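Local coordinates for kelch-like protein 7 (Homo sapiens, PDB 3II7) that acts as the substrate-specific adapter of a CUL3-RBX1 E3 ubiquitin ligase, its kelch domain probably recognising the proteins to be ubiquitinated and degraded, at residues D33-T37 / N278-F284; R47-F53 / D93-A99; G102-S107 / L119-T125. One frame throughout, in Å; residues are numbered along the deposited sequence.

Contact 1: D33-T37 / N278-F284. With EDO (1,2-ethanediol), chain Y.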
loop_
_atom_site.group_PDB
_atom_site.type_symbol
_atom_site.label_atom_id
_atom_site.label_comp_id
_atom_site.label_asym_id
_atom_site.label_seq_id
_atom_site.Cartn_x
_atom_site.Cartn_y
_atom_site.Cartn_z
ATOM N N ASP A 33 -4.621 7.374 20.652
ATOM C CA ASP A 33 -5.083 6.682 21.867
ATOM C C ASP A 33 -4.985 5.151 21.797
ATOM O O ASP A 33 -5.403 4.460 22.730
ATOM C CB ASP A 33 -6.507 7.148 22.247
ATOM C CG ASP A 33 -7.584 6.718 21.243
ATOM O OD1 ASP A 33 -7.277 6.049 20.258
ATOM O OD2 ASP A 33 -8.770 7.096 21.444
ATOM N N TYR A 34 -4.423 4.652 20.701
ATOM C CA TYR A 34 -4.269 3.221 20.417
ATOM C C TYR A 34 -5.571 2.425 20.333
ATOM O O TYR A 34 -5.563 1.211 20.492
ATOM C CB TYR A 34 -3.304 2.583 21.397
ATOM C CG TYR A 34 -1.927 3.085 21.226
ATOM C CD1 TYR A 34 -1.098 2.519 20.271
ATOM C CD2 TYR A 34 -1.417 4.099 22.010
ATOM C CE1 TYR A 34 0.199 2.964 20.085
ATOM C CE2 TYR A 34 -0.114 4.555 21.831
ATOM C CZ TYR A 34 0.680 3.973 20.858
ATOM O OH TYR A 34 1.959 4.384 20.651
ATOM N N SER A 35 -6.668 3.104 20.041
ATOM C CA SER A 35 -7.961 2.449 19.975
ATOM C C SER A 35 -8.252 1.891 18.577
ATOM O O SER A 35 -7.734 2.378 17.563
ATOM C CB SER A 35 -9.061 3.417 20.379
ATOM O OG SER A 35 -9.256 4.405 19.386
ATOM N N TRP A 36 -9.088 0.859 18.562
ATOM C CA TRP A 36 -9.652 0.283 17.345
ATOM C C TRP A 36 -11.148 0.568 17.355
ATOM O O TRP A 36 -11.842 0.318 18.389
ATOM C CB TRP A 36 -9.436 -1.223 17.320
ATOM C CG TRP A 36 -8.017 -1.692 17.114
ATOM C CD1 TRP A 36 -7.140 -2.176 18.090
ATOM C CD2 TRP A 36 -7.332 -1.796 15.889
ATOM N NE1 TRP A 36 -5.969 -2.562 17.508
ATOM C CE2 TRP A 36 -6.048 -2.340 16.162
ATOM C CE3 TRP A 36 -7.672 -1.508 14.560
ATOM C CZ2 TRP A 36 -5.121 -2.566 15.167
ATOM C CZ3 TRP A 36 -6.741 -1.728 13.579
ATOM C CH2 TRP A 36 -5.479 -2.262 13.884
ATOM N N THR A 37 -11.668 1.086 16.237
ATOM C CA THR A 37 -13.091 1.368 16.110
ATOM C C THR A 37 -13.663 0.788 14.839
ATOM O O THR A 37 -13.101 0.964 13.773
ATOM C CB THR A 37 -13.353 2.893 16.105
ATOM O OG1 THR A 37 -12.761 3.479 17.268
ATOM C CG2 THR A 37 -14.858 3.179 16.089
ATOM N N ASN A 278 4.331 -3.383 20.577
ATOM C CA ASN A 278 3.463 -2.881 21.626
ATOM C C ASN A 278 2.646 -4.013 22.210
ATOM O O ASN A 278 1.656 -4.446 21.609
ATOM C CB ASN A 278 2.554 -1.768 21.090
ATOM C CG ASN A 278 1.765 -1.074 22.183
ATOM O OD1 ASN A 278 1.413 -1.685 23.208
ATOM N ND2 ASN A 278 1.469 0.199 21.976
ATOM N N SER A 279 3.048 -4.484 23.391
ATOM C CA SER A 279 2.408 -5.664 24.000
ATOM C C SER A 279 0.947 -5.446 24.433
ATOM O O SER A 279 0.249 -6.411 24.735
ATOM C CB SER A 279 3.245 -6.153 25.188
ATOM O OG SER A 279 3.197 -5.220 26.253
ATOM N N LYS A 280 0.499 -4.186 24.465
ATOM C CA LYS A 280 -0.873 -3.847 24.890
ATOM C C LYS A 280 -1.844 -3.683 23.743
ATOM O O LYS A 280 -3.036 -3.515 23.966
ATOM C CB LYS A 280 -0.868 -2.548 25.710
ATOM C CG LYS A 280 0.089 -2.528 26.906
ATOM C CD LYS A 280 -0.216 -3.622 27.884
ATOM C CE LYS A 280 0.638 -3.497 29.147
ATOM N NZ LYS A 280 0.570 -4.750 29.943
ATOM N N VAL A 281 -1.345 -3.719 22.511
ATOM C CA VAL A 281 -2.180 -3.470 21.347
ATOM C C VAL A 281 -2.032 -4.626 20.333
ATOM O O VAL A 281 -0.998 -4.777 19.679
ATOM C CB VAL A 281 -1.817 -2.151 20.668
ATOM C CG1 VAL A 281 -2.786 -1.868 19.527
ATOM C CG2 VAL A 281 -1.845 -0.985 21.663
ATOM N N ARG A 282 -3.105 -5.393 20.190
ATOM C CA ARG A 282 -3.128 -6.489 19.234
ATOM C C ARG A 282 -3.158 -5.980 17.807
ATOM O O ARG A 282 -3.785 -4.961 17.502
ATOM C CB ARG A 282 -4.335 -7.410 19.481
ATOM C CG ARG A 282 -4.169 -8.327 20.689
ATOM C CD ARG A 282 -4.495 -9.761 20.303
ATOM N NE ARG A 282 -4.840 -10.597 21.459
ATOM C CZ ARG A 282 -5.525 -11.743 21.398
ATOM N NH1 ARG A 282 -5.967 -12.224 20.235
ATOM N NH2 ARG A 282 -5.782 -12.413 22.518
ATOM N N ALA A 283 -2.489 -6.723 16.944
ATOM C CA ALA A 283 -2.491 -6.474 15.511
ATOM C C ALA A 283 -3.809 -6.955 14.923
ATOM O O ALA A 283 -4.538 -7.803 15.528
ATOM C CB ALA A 283 -1.286 -7.162 14.845
ATOM N N PHE A 284 -4.129 -6.421 13.746
ATOM C CA PHE A 284 -5.352 -6.728 13.036
ATOM C C PHE A 284 -5.260 -8.192 12.568
ATOM O O PHE A 284 -4.217 -8.620 12.059
ATOM C CB PHE A 284 -5.510 -5.788 11.832
ATOM C CG PHE A 284 -6.911 -5.678 11.344
ATOM C CD1 PHE A 284 -7.868 -5.142 12.162
ATOM C CD2 PHE A 284 -7.265 -6.069 10.068
ATOM C CE1 PHE A 284 -9.163 -5.033 11.755
ATOM C CE2 PHE A 284 -8.575 -5.945 9.648
ATOM C CZ PHE A 284 -9.518 -5.424 10.495
HETATM C C1 EDO Y . -6.546 -4.686 21.481
HETATM O O1 EDO Y . -5.727 -3.693 20.884
HETATM C C2 EDO Y . -7.647 -5.024 20.500
HETATM O O2 EDO Y . -8.641 -5.823 21.137
#
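Tyr34 and Val281 bring the two backbones together, with their CA atoms 7.1 Å apart, where the chain leading into strand 35-38 faces a type I turn running from Asn278 to Val281. This is a seam between two blades of the six-bladed kelch propeller. Strand 35-38 is the edge strand of the blade that includes 290-295. Segment 278-284 leads out of 274-278, the edge strand of the blade beside it, and on toward 290-295. No backbone hydrogen bond crosses between them, so side chains carry the contact.

Val281 CG1 is anti to the backbone N (chi1 -175°) and lies near the Trp36 indole, which leaves CG2 to pack on Tyr34 CD1 at 3.8 Å. Asn278 ND2 sits over one face of the Tyr34 ring, 3.6 Å from CE1, with the two planes 67° apart. Glu267 takes Tyr34 OH on OE1 and Asn278 ND2 on OE2. The six-membered ring of Trp36 lies near parallel to Phe284 but offset, with centroids 5.6 Å apart. Ethanediol O1 sits at the indole edge and accepts from Arg282 N. Trp36 NE1 gives a weak, bent hydrogen bond to Arg282 O, 3.2 Å long with an angle of 131° at the hydrogen.

Contact 2: R47-F53 / D93-A99. With EDO (1,2-ethanediol), chain H.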
loop_
_atom_site.group_PDB
_atom_site.type_symbol
_atom_site.label_atom_id
_atom_site.label_comp_id
_atom_site.label_asym_id
_atom_site.label_seq_id
_atom_site.Cartn_x
_atom_site.Cartn_y
_atom_site.Cartn_z
ATOM N N ARG A 47 -9.929 -10.259 -3.060
ATOM C CA ARG A 47 -8.576 -10.826 -3.129
ATOM C C ARG A 47 -7.645 -9.889 -3.890
ATOM O O ARG A 47 -7.936 -9.538 -5.010
ATOM C CB ARG A 47 -8.601 -12.172 -3.862
ATOM C CG ARG A 47 -7.238 -12.837 -4.008
ATOM C CD ARG A 47 -7.266 -14.031 -4.987
ATOM N NE ARG A 47 -8.215 -15.047 -4.553
ATOM C CZ ARG A 47 -9.443 -15.234 -5.064
ATOM N NH1 ARG A 47 -9.904 -14.483 -6.066
ATOM N NH2 ARG A 47 -10.217 -16.194 -4.571
ATOM N N ASP A 48 -6.515 -9.528 -3.271
ATOM C CA ASP A 48 -5.437 -8.818 -3.940
ATOM C C ASP A 48 -5.880 -7.502 -4.613
ATOM O O ASP A 48 -5.550 -7.239 -5.759
ATOM C CB ASP A 48 -4.745 -9.758 -4.930
ATOM C CG ASP A 48 -4.035 -10.929 -4.218
ATOM O OD1 ASP A 48 -3.546 -10.721 -3.076
ATOM O OD2 ASP A 48 -3.990 -12.015 -4.796
ATOM N N ALA A 49 -6.657 -6.711 -3.887
ATOM C CA ALA A 49 -7.052 -5.351 -4.347
ATOM C C ALA A 49 -6.091 -4.290 -3.799
ATOM O O ALA A 49 -5.011 -4.611 -3.256
ATOM C CB ALA A 49 -8.507 -5.055 -3.925
ATOM N N ALA A 50 -6.457 -3.028 -3.997
ATOM C CA ALA A 50 -5.698 -1.884 -3.501
ATOM C C ALA A 50 -6.647 -0.832 -2.990
ATOM O O ALA A 50 -7.816 -0.819 -3.357
ATOM C CB ALA A 50 -4.816 -1.294 -4.605
ATOM N N CYS A 51 -6.142 0.052 -2.124
ATOM C CA CYS A 51 -6.966 1.159 -1.650
ATOM C C CYS A 51 -6.176 2.451 -1.638
ATOM O O CYS A 51 -4.944 2.426 -1.700
ATOM C CB CYS A 51 -7.561 0.872 -0.293
ATOM S SG CYS A 51 -6.463 1.116 1.054
ATOM N N VAL A 52 -6.877 3.573 -1.630
ATOM C CA VAL A 52 -6.226 4.864 -1.625
ATOM C C VAL A 52 -7.199 5.880 -1.042
ATOM O O VAL A 52 -8.403 5.756 -1.227
ATOM C CB VAL A 52 -5.763 5.268 -3.085
ATOM C CG1 VAL A 52 -6.890 4.981 -4.103
ATOM C CG2 VAL A 52 -5.315 6.717 -3.162
ATOM N N PHE A 53 -6.661 6.858 -0.325
ATOM C CA PHE A 53 -7.472 7.909 0.256
ATOM C C PHE A 53 -7.256 9.229 -0.456
ATOM O O PHE A 53 -6.105 9.621 -0.704
ATOM C CB PHE A 53 -7.140 8.070 1.722
ATOM C CG PHE A 53 -7.892 9.156 2.384
ATOM C CD1 PHE A 53 -9.219 8.963 2.769
ATOM C CD2 PHE A 53 -7.295 10.382 2.645
ATOM C CE1 PHE A 53 -9.913 9.988 3.420
ATOM C CE2 PHE A 53 -8.002 11.408 3.270
ATOM C CZ PHE A 53 -9.286 11.212 3.660
ATOM N N ASP A 93 -5.310 -7.891 -10.429
ATOM C CA ASP A 93 -4.976 -8.208 -9.049
ATOM C C ASP A 93 -3.554 -7.722 -8.739
ATOM O O ASP A 93 -2.720 -7.649 -9.625
ATOM C CB ASP A 93 -4.996 -9.735 -8.844
ATOM C CG ASP A 93 -6.421 -10.327 -8.794
ATOM O OD1 ASP A 93 -7.394 -9.608 -9.016
ATOM O OD2 ASP A 93 -6.547 -11.542 -8.512
ATOM N N SER A 94 -3.304 -7.469 -7.469
ATOM C CA SER A 94 -1.938 -7.155 -6.954
ATOM C C SER A 94 -1.381 -5.859 -7.567
ATOM O O SER A 94 -0.168 -5.673 -7.685
ATOM C CB SER A 94 -0.998 -8.363 -7.159
ATOM O OG SER A 94 -1.549 -9.532 -6.507
ATOM N N LEU A 95 -2.293 -4.984 -7.963
ATOM C CA LEU A 95 -1.956 -3.620 -8.406
ATOM C C LEU A 95 -1.669 -2.759 -7.170
ATOM O O LEU A 95 -1.982 -3.152 -6.048
ATOM C CB LEU A 95 -3.107 -3.036 -9.227
ATOM C CG LEU A 95 -4.374 -2.549 -8.508
ATOM C CD1 LEU A 95 -5.348 -2.030 -9.556
ATOM C CD2 LEU A 95 -5.012 -3.618 -7.633
ATOM N N ALA A 96 -1.050 -1.609 -7.385
ATOM C CA ALA A 96 -0.808 -0.648 -6.343
ATOM C C ALA A 96 -1.556 0.628 -6.704
ATOM O O ALA A 96 -1.894 0.861 -7.866
ATOM C CB ALA A 96 0.684 -0.378 -6.192
ATOM N N ALA A 97 -1.837 1.439 -5.698
ATOM C CA ALA A 97 -2.559 2.691 -5.899
ATOM C C ALA A 97 -2.098 3.768 -4.960
ATOM O O ALA A 97 -1.698 3.478 -3.816
ATOM C CB ALA A 97 -4.095 2.469 -5.768
ATOM N N CYS A 98 -2.199 5.023 -5.413
ATOM C CA CYS A 98 -1.948 6.178 -4.589
ATOM C C CYS A 98 -2.691 7.380 -5.175
ATOM O O CYS A 98 -3.258 7.279 -6.257
ATOM C CB CYS A 98 -0.449 6.425 -4.401
ATOM S SG CYS A 98 0.368 7.093 -5.826
ATOM N N ALA A 99 -2.686 8.515 -4.470
ATOM C CA ALA A 99 -3.366 9.709 -4.963
ATOM C C ALA A 99 -2.420 10.881 -5.003
ATOM O O ALA A 99 -1.564 11.047 -4.108
ATOM C CB ALA A 99 -4.542 10.045 -4.062
HETATM C C1 EDO H . -6.424 -6.775 -0.523
HETATM O O1 EDO H . -7.469 -7.358 -1.294
HETATM C C2 EDO H . -5.294 -7.738 -0.243
HETATM O O2 EDO H . -4.164 -6.981 0.210
HETATM O O HOH W 1 -4.551 -12.649 -7.097
HETATM O O HOH W 2 -2.749 -5.274 -4.461
HETATM O O HOH W 3 -2.587 4.364 -0.898
#
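Asp48 O accepts a hydrogen bond from Ser94 N, 2.8 Å long and nearly straight at 170°. It is the one direct hydrogen bond between the two segments, which run side by side in the same direction as the innermost strands of adjacent propeller blades. Beyond it, alanines, Leu95 and Val52 pack in the seam. Ala50 CB meets Leu95 CD2 at 3.8 Å and also touches Ala97 CB. Val52 is modelled in two conformers; in one of them CG1 faces Ala97 CB, while CG2 lies near Ala99 CB.

Waters complete the polar side of the contact. One water donates a hydrogen bond to both Asp48 OD2 and Asp93 OD2, which are 4.5 Å apart; this bridge probably eases the repulsion between the two carboxylates. A second water links Ala49 O to Leu95 O at 2.6 and 2.8 Å. A third joins Cys51 O to Ala97 O by longer bonds. These carbonyls face no backbone donor across the seam, so water serves in place of sheet pairing.

At the Arg47 and Asp93 end, Ser64 OG bonds to both Asp93 OD2 and Arg47 NH1, and Gln65 O also takes NH1. Ethanediol, probably from the crystallisation liquor, accepts from Ala49 N through O1.

The strand axes are 5.8 Å apart and only 6° from parallel. Strand 50-54 belongs to the sheet that continues through 57-61, and strand 96-100 to the one that continues through 103-107. Ala99 leans on Ile104, while Cys51 touches Leu290 and Cys292 of strand 290-295.

Contact 3: G102-S107 / L119-T125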
loop_
_atom_site.group_PDB
_atom_site.type_symbol
_atom_site.label_atom_id
_atom_site.label_comp_id
_atom_site.label_asym_id
_atom_site.label_seq_id
_atom_site.Cartn_x
_atom_site.Cartn_y
_atom_site.Cartn_z
ATOM N N GLY A 102 -5.743 15.208 -6.743
ATOM C CA GLY A 102 -7.113 14.916 -7.212
ATOM C C GLY A 102 -7.248 13.749 -8.167
ATOM O O GLY A 102 -8.368 13.408 -8.578
ATOM N N LYS A 103 -6.128 13.106 -8.506
ATOM C CA LYS A 103 -6.157 11.912 -9.321
ATOM C C LYS A 103 -5.765 10.664 -8.507
ATOM O O LYS A 103 -4.855 10.714 -7.660
ATOM C CB LYS A 103 -5.225 12.046 -10.513
ATOM C CG LYS A 103 -5.748 13.006 -11.590
ATOM C CD LYS A 103 -5.280 14.416 -11.383
ATOM C CE LYS A 103 -5.488 15.257 -12.646
ATOM N NZ LYS A 103 -4.964 16.631 -12.460
ATOM N N ILE A 104 -6.459 9.568 -8.769
ATOM C CA ILE A 104 -6.125 8.266 -8.201
ATOM C C ILE A 104 -5.369 7.465 -9.242
ATOM O O ILE A 104 -5.926 7.135 -10.286
ATOM C CB ILE A 104 -7.396 7.466 -7.824
ATOM C CG1 ILE A 104 -8.324 8.276 -6.904
ATOM C CG2 ILE A 104 -7.016 6.149 -7.215
ATOM C CD1 ILE A 104 -7.699 8.849 -5.727
ATOM N N TYR A 105 -4.125 7.121 -8.942
ATOM C CA TYR A 105 -3.284 6.349 -9.839
ATOM C C TYR A 105 -3.268 4.879 -9.453
ATOM O O TYR A 105 -3.283 4.530 -8.265
ATOM C CB TYR A 105 -1.850 6.896 -9.854
ATOM C CG TYR A 105 -1.731 8.307 -10.380
ATOM C CD1 TYR A 105 -1.409 8.552 -11.703
ATOM C CD2 TYR A 105 -1.920 9.401 -9.537
ATOM C CE1 TYR A 105 -1.298 9.834 -12.194
ATOM C CE2 TYR A 105 -1.804 10.716 -10.031
ATOM C CZ TYR A 105 -1.492 10.905 -11.365
ATOM O OH TYR A 105 -1.372 12.183 -11.859
ATOM N N THR A 106 -3.289 4.037 -10.479
ATOM C CA THR A 106 -3.213 2.573 -10.315
ATOM C C THR A 106 -2.139 2.043 -11.210
ATOM O O THR A 106 -2.061 2.427 -12.375
ATOM C CB THR A 106 -4.584 1.889 -10.599
ATOM O OG1 THR A 106 -4.954 2.048 -11.960
ATOM C CG2 THR A 106 -5.690 2.496 -9.701
ATOM N N SER A 107 -1.289 1.160 -10.678
ATOM C CA SER A 107 -0.145 0.625 -11.435
ATOM C C SER A 107 0.043 -0.848 -11.288
ATOM O O SER A 107 -0.148 -1.429 -10.226
ATOM C CB SER A 107 1.174 1.299 -10.990
ATOM O OG SER A 107 1.466 0.964 -9.631
ATOM N N LEU A 119 1.054 -1.422 -16.840
ATOM C CA LEU A 119 -0.082 -0.535 -17.002
ATOM C C LEU A 119 -0.198 0.498 -15.903
ATOM O O LEU A 119 0.018 0.204 -14.724
ATOM C CB LEU A 119 -1.371 -1.370 -17.043
ATOM C CG LEU A 119 -2.692 -0.676 -17.302
ATOM C CD1 LEU A 119 -2.721 0.064 -18.648
ATOM C CD2 LEU A 119 -3.780 -1.743 -17.258
ATOM N N PHE A 120 -0.543 1.711 -16.304
ATOM C CA PHE A 120 -0.680 2.842 -15.392
ATOM C C PHE A 120 -1.932 3.605 -15.828
ATOM O O PHE A 120 -1.975 4.116 -16.925
ATOM C CB PHE A 120 0.600 3.704 -15.510
ATOM C CG PHE A 120 0.781 4.743 -14.435
ATOM C CD1 PHE A 120 0.595 4.445 -13.105
ATOM C CD2 PHE A 120 1.218 6.048 -14.761
ATOM C CE1 PHE A 120 0.816 5.403 -12.139
ATOM C CE2 PHE A 120 1.425 6.999 -13.771
ATOM C CZ PHE A 120 1.229 6.662 -12.460
ATOM N N GLU A 121 -2.953 3.633 -14.970
ATOM C CA GLU A 121 -4.271 4.238 -15.289
ATOM C C GLU A 121 -4.659 5.153 -14.143
ATOM O O GLU A 121 -4.469 4.776 -12.987
ATOM C CB GLU A 121 -5.359 3.132 -15.460
ATOM C CG GLU A 121 -5.032 2.048 -16.508
ATOM C CD GLU A 121 -6.125 0.978 -16.712
ATOM O OE1 GLU A 121 -6.722 0.473 -15.728
ATOM O OE2 GLU A 121 -6.343 0.592 -17.878
ATOM N N CYS A 122 -5.207 6.342 -14.425
ATOM C CA CYS A 122 -5.628 7.190 -13.338
ATOM C C CYS A 122 -7.048 7.677 -13.481
ATOM O O CYS A 122 -7.573 7.804 -14.589
ATOM C CB CYS A 122 -4.643 8.317 -13.098
ATOM S SG CYS A 122 -4.871 9.829 -13.950
ATOM N N TYR A 123 -7.661 7.917 -12.321
ATOM C CA TYR A 123 -9.033 8.338 -12.198
ATOM C C TYR A 123 -9.029 9.770 -11.727
ATOM O O TYR A 123 -8.446 10.080 -10.672
ATOM C CB TYR A 123 -9.758 7.466 -11.177
ATOM C CG TYR A 123 -11.239 7.785 -10.943
ATOM C CD1 TYR A 123 -12.201 7.497 -11.909
ATOM C CD2 TYR A 123 -11.674 8.338 -9.736
ATOM C CE1 TYR A 123 -13.548 7.773 -11.696
ATOM C CE2 TYR A 123 -13.027 8.608 -9.506
ATOM C CZ TYR A 123 -13.953 8.329 -10.490
ATOM O OH TYR A 123 -15.277 8.584 -10.265
ATOM N N ASP A 124 -9.668 10.650 -12.500
ATOM C CA ASP A 124 -9.771 12.056 -12.140
ATOM C C ASP A 124 -11.006 12.210 -11.261
ATOM O O ASP A 124 -12.121 12.027 -11.726
ATOM C CB ASP A 124 -9.873 12.932 -13.383
ATOM C CG ASP A 124 -9.839 14.412 -13.052
ATOM O OD1 ASP A 124 -10.597 14.838 -12.169
ATOM O OD2 ASP A 124 -9.057 15.140 -13.671
ATOM N N THR A 125 -10.800 12.497 -9.972
ATOM C CA THR A 125 -11.921 12.521 -9.016
ATOM C C THR A 125 -12.881 13.685 -9.263
ATOM O O THR A 125 -14.017 13.640 -8.799
ATOM C CB THR A 125 -11.455 12.572 -7.512
ATOM O OG1 THR A 125 -10.788 13.809 -7.251
ATOM C CG2 THR A 125 -10.526 11.414 -7.174
#
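Strands 103-107 and 120-124 pair antiparallel, their axes 4.4 Å apart, as the two middle strands of a four-stranded propeller blade. Ile104 with Tyr123 and Thr106 with Glu121 are the hydrogen-bonded pairs, each joined by two backbone bonds. Lys103 with Asp124, Tyr105 with Cys122 and Ser107 with Phe120 are non-hydrogen-bonded pairs. At the end of the pairing, Gly102 O takes both Thr125 N and Thr125 OG1, the hydroxyl bond being 2.8 Å.

On the face with Tyr105, two aromatic rings and a cysteine meet. Cys122 CB sits over one face of the tyrosine ring, 4.0 Å from its centroid, in a CH-pi contact. Its SG lies obliquely at 4.5 Å from the same centroid. Phe120 lies on the diagonal from Tyr105, with planes 19° apart but offset, with little overlap. Phe120 CG is anti to the backbone N (chi1 -167°), and the ring swings toward the neighbouring strand until CZ is 3.3 Å from Tyr105 CD1. Tyr174 and Trp181 meet Phe120 edge-to-face. Lys103 NZ is 4.5 Å from Asp124 OD2, too far for a salt bridge; Asp124 OD1 instead accepts from Arg126 N and Thr127 N.

On the other face, Ile104 CG1 packs on Thr125 CG2 at 3.8 Å and lies at the edge of the Tyr123 ring. Thr106 OG1 gives a second bond to Glu121 O, which also holds Thr106 N. Arg92 binds the Glu121 carboxylate in a salt bridge and also bonds to Thr106 OG1. This doubly used carbonyl and shared arginine tie the two strands together, and the arginine probably keeps the buried glutamate ionised.

From the N terminus, the chain enters contact 1 at 33-37 and closes it only at 278-284, across most of the kelch domain. That long loop encloses both other contacts. It brings kelch 1 up against the loop leading to 290-295, the strand that closes the propeller by joining the N-terminal strands. Contact 2 opens at 47-53 and closes at 93-99, joining two neighbouring blades near the middle of the propeller. Contact 3 follows in series, closing a short loop within one blade. Contacts 2 and 3 touch: strand 96-100 pairs with 103-107, with probable hydrogen bonds between them. Contacts 1 and 3 lie on opposite sides of the chain's centre, their own centres about 32 Å apart.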